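Local coordinates for trafficking protein particle complex subunit 3 (Naegleria fowleri, PDB 6AQ3) that probably serves as a core subunit of the TRAPP tethering complex in vesicle trafficking and carries a covalently bound palmitate, at residues Y35-V49 against P135-I147. Residues are numbered along the deposited sequence; the frame is centred on the assembly and turned at random.
Sequences YGSLVTQMLKDYEDV and PIKQKRLYYSNII
Tyr35 turns a ring edge toward the face of Tyr143 in an offset edge-to-face pair, the planes at 86° and the two side chains running past each other in opposite directions. Val39 CG2 lies over a face of the Tyr143 ring, offset toward the rim and 4.2 Å from the centroid, a CH-pi contact. The same methyl stands 3.7 Å above one face of the Tyr35 ring, again toward the rim, while Tyr143 O sits at the Tyr35 edge near its plane. At the Tyr143 edge a water, in plane, donates to Tyr143 OH and also to Gly36 O. Because CG of Tyr35 stands anti to the backbone N (chi1 -178°), the ring runs out across the loop and OH donates to Tyr143 O at 2.6 Å, tilted 17° from the carbonyl plane. Ile146 CG2 packs 3.6 Å from Tyr35 CE1.

Farther along, Leu43 CD1 meets Leu141 CD2 tip to tip at 4.1 Å, and Val49 CG1 sits 3.6 Å from Leu141 CA. The Val49 side chain crosses that of Lys139 at about a right angle, CG2 against CD, and Lys139 NZ gives Tyr46 O a weak bond.

Asn53 of helix 49-75 holds the loop by bonds to Arg140 O and Tyr142 N. Near the palmitate that touches Ile146, the Tyr35 hydroxyl thus satisfies a buried carbonyl and water ties Tyr143 OH to helix 25-42, pairing polar atoms within an otherwise apolar seam.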
loop_
_atom_site.group_PDB
_atom_site.type_symbol
_atom_site.label_atom_id
_atom_site.label_comp_id
_atom_site.label_asym_id
_atom_site.label_seq_id
_atom_site.Cartn_x
_atom_site.Cartn_y
_atom_site.Cartn_z
ATOM N N TYR C 35 -2.962 -1.732 -1.886
ATOM C CA TYR C 35 -4.311 -1.563 -1.355
ATOM C C TYR C 35 -5.313 -2.381 -2.154
ATOM O O TYR C 35 -6.182 -3.046 -1.575
ATOM C CB TYR C 35 -4.699 -0.076 -1.353
ATOM C CG TYR C 35 -6.073 0.192 -0.758
ATOM C CD1 TYR C 35 -6.320 -0.060 0.591
ATOM C CD2 TYR C 35 -7.113 0.689 -1.528
ATOM C CE1 TYR C 35 -7.556 0.162 1.151
ATOM C CE2 TYR C 35 -8.371 0.923 -0.970
ATOM C CZ TYR C 35 -8.578 0.656 0.383
ATOM O OH TYR C 35 -9.808 0.865 0.979
ATOM N N GLY C 36 -5.165 -2.387 -3.487
ATOM C CA GLY C 36 -6.057 -3.179 -4.325
ATOM C C GLY C 36 -6.017 -4.663 -4.014
ATOM O O GLY C 36 -7.058 -5.329 -4.013
ATOM N N SER C 37 -4.821 -5.198 -3.722
ATOM C CA SER C 37 -4.727 -6.596 -3.303
ATOM C C SER C 37 -5.462 -6.828 -1.983
ATOM O O SER C 37 -5.989 -7.921 -1.747
ATOM C CB SER C 37 -3.265 -7.024 -3.154
ATOM O OG SER C 37 -2.501 -6.712 -4.301
ATOM N N LEU C 38 -5.447 -5.840 -1.088
ATOM C CA LEU C 38 -6.173 -5.960 0.173
ATOM C C LEU C 38 -7.678 -6.027 -0.070
ATOM O O LEU C 38 -8.352 -6.936 0.429
ATOM C CB LEU C 38 -5.812 -4.795 1.102
ATOM C CG LEU C 38 -6.661 -4.608 2.375
ATOM C CD1 LEU C 38 -6.625 -5.843 3.292
ATOM C CD2 LEU C 38 -6.187 -3.396 3.131
ATOM N N VAL C 39 -8.226 -5.074 -0.837
ATOM C CA VAL C 39 -9.670 -5.078 -1.101
ATOM C C VAL C 39 -10.062 -6.353 -1.825
ATOM O O VAL C 39 -11.064 -6.994 -1.486
ATOM C CB VAL C 39 -10.085 -3.840 -1.909
ATOM C CG1 VAL C 39 -11.587 -3.835 -2.140
ATOM C CG2 VAL C 39 -9.610 -2.557 -1.236
ATOM N N THR C 40 -9.238 -6.778 -2.793
ATOM C CA THR C 40 -9.507 -8.007 -3.535
ATOM C C THR C 40 -9.562 -9.204 -2.603
ATOM O O THR C 40 -10.474 -10.029 -2.696
ATOM C CB THR C 40 -8.440 -8.211 -4.611
ATOM O OG1 THR C 40 -8.560 -7.170 -5.589
ATOM C CG2 THR C 40 -8.582 -9.611 -5.297
ATOM N N GLN C 41 -8.617 -9.295 -1.668
ATOM C CA GLN C 41 -8.651 -10.388 -0.708
ATOM C C GLN C 41 -9.911 -10.341 0.155
ATOM O O GLN C 41 -10.533 -11.376 0.413
ATOM C CB GLN C 41 -7.381 -10.349 0.145
ATOM C CG GLN C 41 -7.402 -11.292 1.341
ATOM C CD GLN C 41 -7.402 -12.749 0.958
ATOM O OE1 GLN C 41 -6.964 -13.116 -0.134
ATOM N NE2 GLN C 41 -7.882 -13.601 1.869
ATOM N N MET C 42 -10.316 -9.152 0.592
ATOM C CA MET C 42 -11.532 -9.050 1.396
ATOM C C MET C 42 -12.788 -9.379 0.592
ATOM O O MET C 42 -13.719 -9.984 1.124
ATOM C CB MET C 42 -11.635 -7.666 2.021
ATOM C CG MET C 42 -10.476 -7.380 2.963
ATOM S SD MET C 42 -10.576 -5.756 3.687
ATOM C CE MET C 42 -12.044 -5.964 4.679
ATOM N N LEU C 43 -12.829 -9.024 -0.697
ATOM C CA LEU C 43 -14.027 -9.282 -1.490
ATOM C C LEU C 43 -14.371 -10.764 -1.618
ATOM O O LEU C 43 -15.448 -11.083 -2.130
ATOM C CB LEU C 43 -13.916 -8.630 -2.871
ATOM C CG LEU C 43 -14.295 -7.153 -2.776
ATOM C CD1 LEU C 43 -13.955 -6.448 -4.067
ATOM C CD2 LEU C 43 -15.807 -7.043 -2.433
ATOM N N LYS C 44 -13.522 -11.671 -1.140
ATOM C CA LYS C 44 -13.933 -13.066 -1.081
ATOM C C LYS C 44 -15.171 -13.217 -0.196
ATOM O O LYS C 44 -15.992 -14.118 -0.417
ATOM C CB LYS C 44 -12.784 -13.931 -0.583
ATOM C CG LYS C 44 -11.546 -13.869 -1.491
ATOM C CD LYS C 44 -10.564 -14.990 -1.123
ATOM C CE LYS C 44 -9.349 -15.036 -2.008
ATOM N NZ LYS C 44 -8.560 -16.274 -1.743
ATOM N N ASP C 45 -15.308 -12.360 0.826
ATOM C CA ASP C 45 -16.474 -12.354 1.714
ATOM C C ASP C 45 -17.573 -11.521 1.046
ATOM O O ASP C 45 -18.013 -10.478 1.537
ATOM C CB ASP C 45 -16.099 -11.813 3.086
ATOM N N TYR C 46 -18.030 -12.033 -0.102
ATOM C CA TYR C 46 -18.880 -11.213 -0.954
ATOM C C TYR C 46 -20.266 -10.975 -0.357
ATOM O O TYR C 46 -20.956 -10.051 -0.808
ATOM C CB TYR C 46 -18.991 -11.823 -2.362
ATOM C CG TYR C 46 -19.652 -13.190 -2.473
ATOM C CD1 TYR C 46 -21.030 -13.332 -2.345
ATOM C CD2 TYR C 46 -18.903 -14.328 -2.754
ATOM C CE1 TYR C 46 -21.631 -14.559 -2.455
ATOM C CE2 TYR C 46 -19.508 -15.570 -2.882
ATOM C CZ TYR C 46 -20.870 -15.673 -2.728
ATOM O OH TYR C 46 -21.492 -16.887 -2.835
ATOM N N GLU C 47 -20.672 -11.716 0.667
ATOM C CA GLU C 47 -22.037 -11.579 1.159
ATOM C C GLU C 47 -22.202 -10.531 2.248
ATOM O O GLU C 47 -23.345 -10.271 2.648
ATOM C CB GLU C 47 -22.582 -12.928 1.640
ATOM C CG GLU C 47 -23.526 -13.595 0.623
ATOM C CD GLU C 47 -23.294 -15.087 0.509
ATOM O OE1 GLU C 47 -22.227 -15.552 0.959
ATOM O OE2 GLU C 47 -24.172 -15.797 -0.034
ATOM N N ASP C 48 -21.103 -9.991 2.805
ATOM C CA ASP C 48 -21.194 -8.960 3.834
ATOM C C ASP C 48 -20.258 -7.812 3.441
ATOM O O ASP C 48 -19.183 -7.591 4.003
ATOM C CB ASP C 48 -20.920 -9.517 5.230
ATOM C CG ASP C 48 -21.253 -8.509 6.332
ATOM O OD1 ASP C 48 -21.673 -7.375 6.006
ATOM O OD2 ASP C 48 -21.172 -8.866 7.526
ATOM N N VAL C 49 -20.682 -7.094 2.407
ATOM C CA VAL C 49 -19.935 -5.954 1.898
ATOM C C VAL C 49 -19.872 -4.856 2.943
ATOM O O VAL C 49 -18.870 -4.132 3.047
ATOM C CB VAL C 49 -20.566 -5.491 0.564
ATOM C CG1 VAL C 49 -20.037 -4.142 0.132
ATOM C CG2 VAL C 49 -20.325 -6.547 -0.497
ATOM N N PRO C 135 -22.991 -6.926 -9.037
ATOM C CA PRO C 135 -23.524 -7.155 -7.679
ATOM C C PRO C 135 -22.746 -6.435 -6.577
ATOM O O PRO C 135 -23.324 -6.117 -5.525
ATOM C CB PRO C 135 -23.481 -8.684 -7.537
ATOM C CG PRO C 135 -22.547 -9.161 -8.611
ATOM C CD PRO C 135 -22.714 -8.198 -9.732
ATOM N N ILE C 136 -21.443 -6.214 -6.755
ATOM C CA ILE C 136 -20.697 -5.449 -5.766
ATOM C C ILE C 136 -21.117 -3.979 -5.797
ATOM O O ILE C 136 -21.156 -3.310 -4.755
ATOM C CB ILE C 136 -19.180 -5.618 -5.979
ATOM C CG1 ILE C 136 -18.783 -7.092 -5.872
ATOM C CG2 ILE C 136 -18.398 -4.799 -4.961
ATOM C CD1 ILE C 136 -19.265 -7.765 -4.631
ATOM N N LYS C 137 -21.371 -3.427 -6.991
ATOM C CA LYS C 137 -21.841 -2.040 -7.061
ATOM C C LYS C 137 -23.186 -1.891 -6.369
ATOM O O LYS C 137 -23.412 -0.924 -5.642
ATOM C CB LYS C 137 -21.971 -1.568 -8.512
ATOM C CG LYS C 137 -20.674 -1.335 -9.243
ATOM C CD LYS C 137 -20.917 -0.998 -10.731
ATOM C CE LYS C 137 -21.796 0.239 -10.879
ATOM N NZ LYS C 137 -21.820 0.752 -12.279
ATOM N N GLN C 138 -24.097 -2.838 -6.606
ATOM C CA GLN C 138 -25.422 -2.779 -6.007
ATOM C C GLN C 138 -25.336 -2.860 -4.490
ATOM O O GLN C 138 -26.172 -2.281 -3.785
ATOM C CB GLN C 138 -26.296 -3.901 -6.575
ATOM N N LYS C 139 -24.343 -3.586 -3.975
ATOM C CA LYS C 139 -24.110 -3.677 -2.544
ATOM C C LYS C 139 -23.348 -2.484 -1.990
ATOM O O LYS C 139 -23.115 -2.420 -0.773
ATOM C CB LYS C 139 -23.380 -4.984 -2.223
ATOM C CG LYS C 139 -24.261 -6.231 -2.386
ATOM C CD LYS C 139 -23.443 -7.489 -2.122
ATOM C CE LYS C 139 -24.101 -8.749 -2.676
ATOM N NZ LYS C 139 -23.090 -9.648 -3.339
ATOM N N ARG C 140 -22.961 -1.541 -2.846
ATOM C CA ARG C 140 -22.329 -0.283 -2.433
ATOM C C ARG C 140 -21.077 -0.522 -1.581
ATOM O O ARG C 140 -20.911 0.035 -0.491
ATOM C CB ARG C 140 -23.331 0.633 -1.713
ATOM C CG ARG C 140 -24.288 1.275 -2.718
ATOM C CD ARG C 140 -25.158 2.385 -2.173
ATOM N NE ARG C 140 -24.361 3.605 -2.050
ATOM C CZ ARG C 140 -24.161 4.471 -3.041
ATOM N NH1 ARG C 140 -24.686 4.248 -4.244
ATOM N NH2 ARG C 140 -23.419 5.549 -2.843
ATOM N N LEU C 141 -20.152 -1.311 -2.117
ATOM C CA LEU C 141 -18.797 -1.285 -1.583
ATOM C C LEU C 141 -18.232 0.121 -1.706
ATOM O O LEU C 141 -18.379 0.781 -2.743
ATOM C CB LEU C 141 -17.907 -2.251 -2.369
ATOM C CG LEU C 141 -16.399 -2.147 -2.176
ATOM C CD1 LEU C 141 -16.021 -2.756 -0.839
ATOM C CD2 LEU C 141 -15.671 -2.833 -3.350
ATOM N N TYR C 142 -17.588 0.591 -0.647
ATOM C CA TYR C 142 -16.834 1.839 -0.729
ATOM C C TYR C 142 -15.358 1.461 -0.790
ATOM O O TYR C 142 -14.657 1.388 0.231
ATOM C CB TYR C 142 -17.169 2.769 0.428
ATOM C CG TYR C 142 -18.498 3.459 0.244
ATOM C CD1 TYR C 142 -18.733 4.262 -0.878
ATOM C CD2 TYR C 142 -19.514 3.342 1.205
ATOM C CE1 TYR C 142 -19.958 4.919 -1.055
ATOM C CE2 TYR C 142 -20.752 3.995 1.039
ATOM C CZ TYR C 142 -20.959 4.780 -0.097
ATOM O OH TYR C 142 -22.153 5.428 -0.288
ATOM N N TYR C 143 -14.895 1.265 -2.026
ATOM C CA TYR C 143 -13.564 0.738 -2.303
ATOM C C TYR C 143 -12.470 1.452 -1.512
ATOM O O TYR C 143 -11.534 0.808 -1.028
ATOM C CB TYR C 143 -13.291 0.854 -3.801
ATOM C CG TYR C 143 -12.012 0.180 -4.237
ATOM C CD1 TYR C 143 -11.980 -1.178 -4.541
ATOM C CD2 TYR C 143 -10.833 0.900 -4.314
ATOM C CE1 TYR C 143 -10.790 -1.801 -4.948
ATOM C CE2 TYR C 143 -9.672 0.305 -4.697
ATOM C CZ TYR C 143 -9.648 -1.043 -5.011
ATOM O OH TYR C 143 -8.458 -1.603 -5.377
ATOM N N SER C 144 -12.571 2.777 -1.368
ATOM C CA SER C 144 -11.559 3.597 -0.704
ATOM C C SER C 144 -11.908 3.955 0.738
ATOM O O SER C 144 -11.402 4.960 1.248
ATOM C CB SER C 144 -11.335 4.888 -1.476
ATOM O OG SER C 144 -10.828 4.617 -2.750
ATOM N N ASN C 145 -12.698 3.122 1.426
ATOM C CA ASN C 145 -13.196 3.499 2.746
ATOM C C ASN C 145 -12.079 3.700 3.758
ATOM O O ASN C 145 -12.280 4.412 4.757
ATOM C CB ASN C 145 -14.169 2.452 3.273
ATOM C CG ASN C 145 -15.340 3.081 4.016
ATOM O OD1 ASN C 145 -15.722 4.212 3.720
ATOM N ND2 ASN C 145 -15.935 2.341 4.956
ATOM N N ILE C 146 -10.895 3.131 3.499
ATOM C CA ILE C 146 -9.745 3.351 4.368
ATOM C C ILE C 146 -9.491 4.844 4.587
ATOM O O ILE C 146 -8.942 5.237 5.622
ATOM C CB ILE C 146 -8.514 2.640 3.784
ATOM C CG1 ILE C 146 -7.423 2.515 4.839
ATOM C CG2 ILE C 146 -7.971 3.420 2.591
ATOM C CD1 ILE C 146 -6.398 1.453 4.502
ATOM N N ILE C 147 -9.865 5.694 3.620
ATOM C CA ILE C 147 -9.668 7.137 3.768
ATOM C C ILE C 147 -10.485 7.686 4.934
ATOM O O ILE C 147 -10.016 8.549 5.688
ATOM C CB ILE C 147 -10.000 7.874 2.449
ATOM C CG1 ILE C 147 -9.069 7.406 1.319
ATOM C CG2 ILE C 147 -9.857 9.407 2.613
ATOM C CD1 ILE C 147 -9.344 8.075 -0.012
HETATM O O HOH W 1 -8.714 -4.328 -6.447
#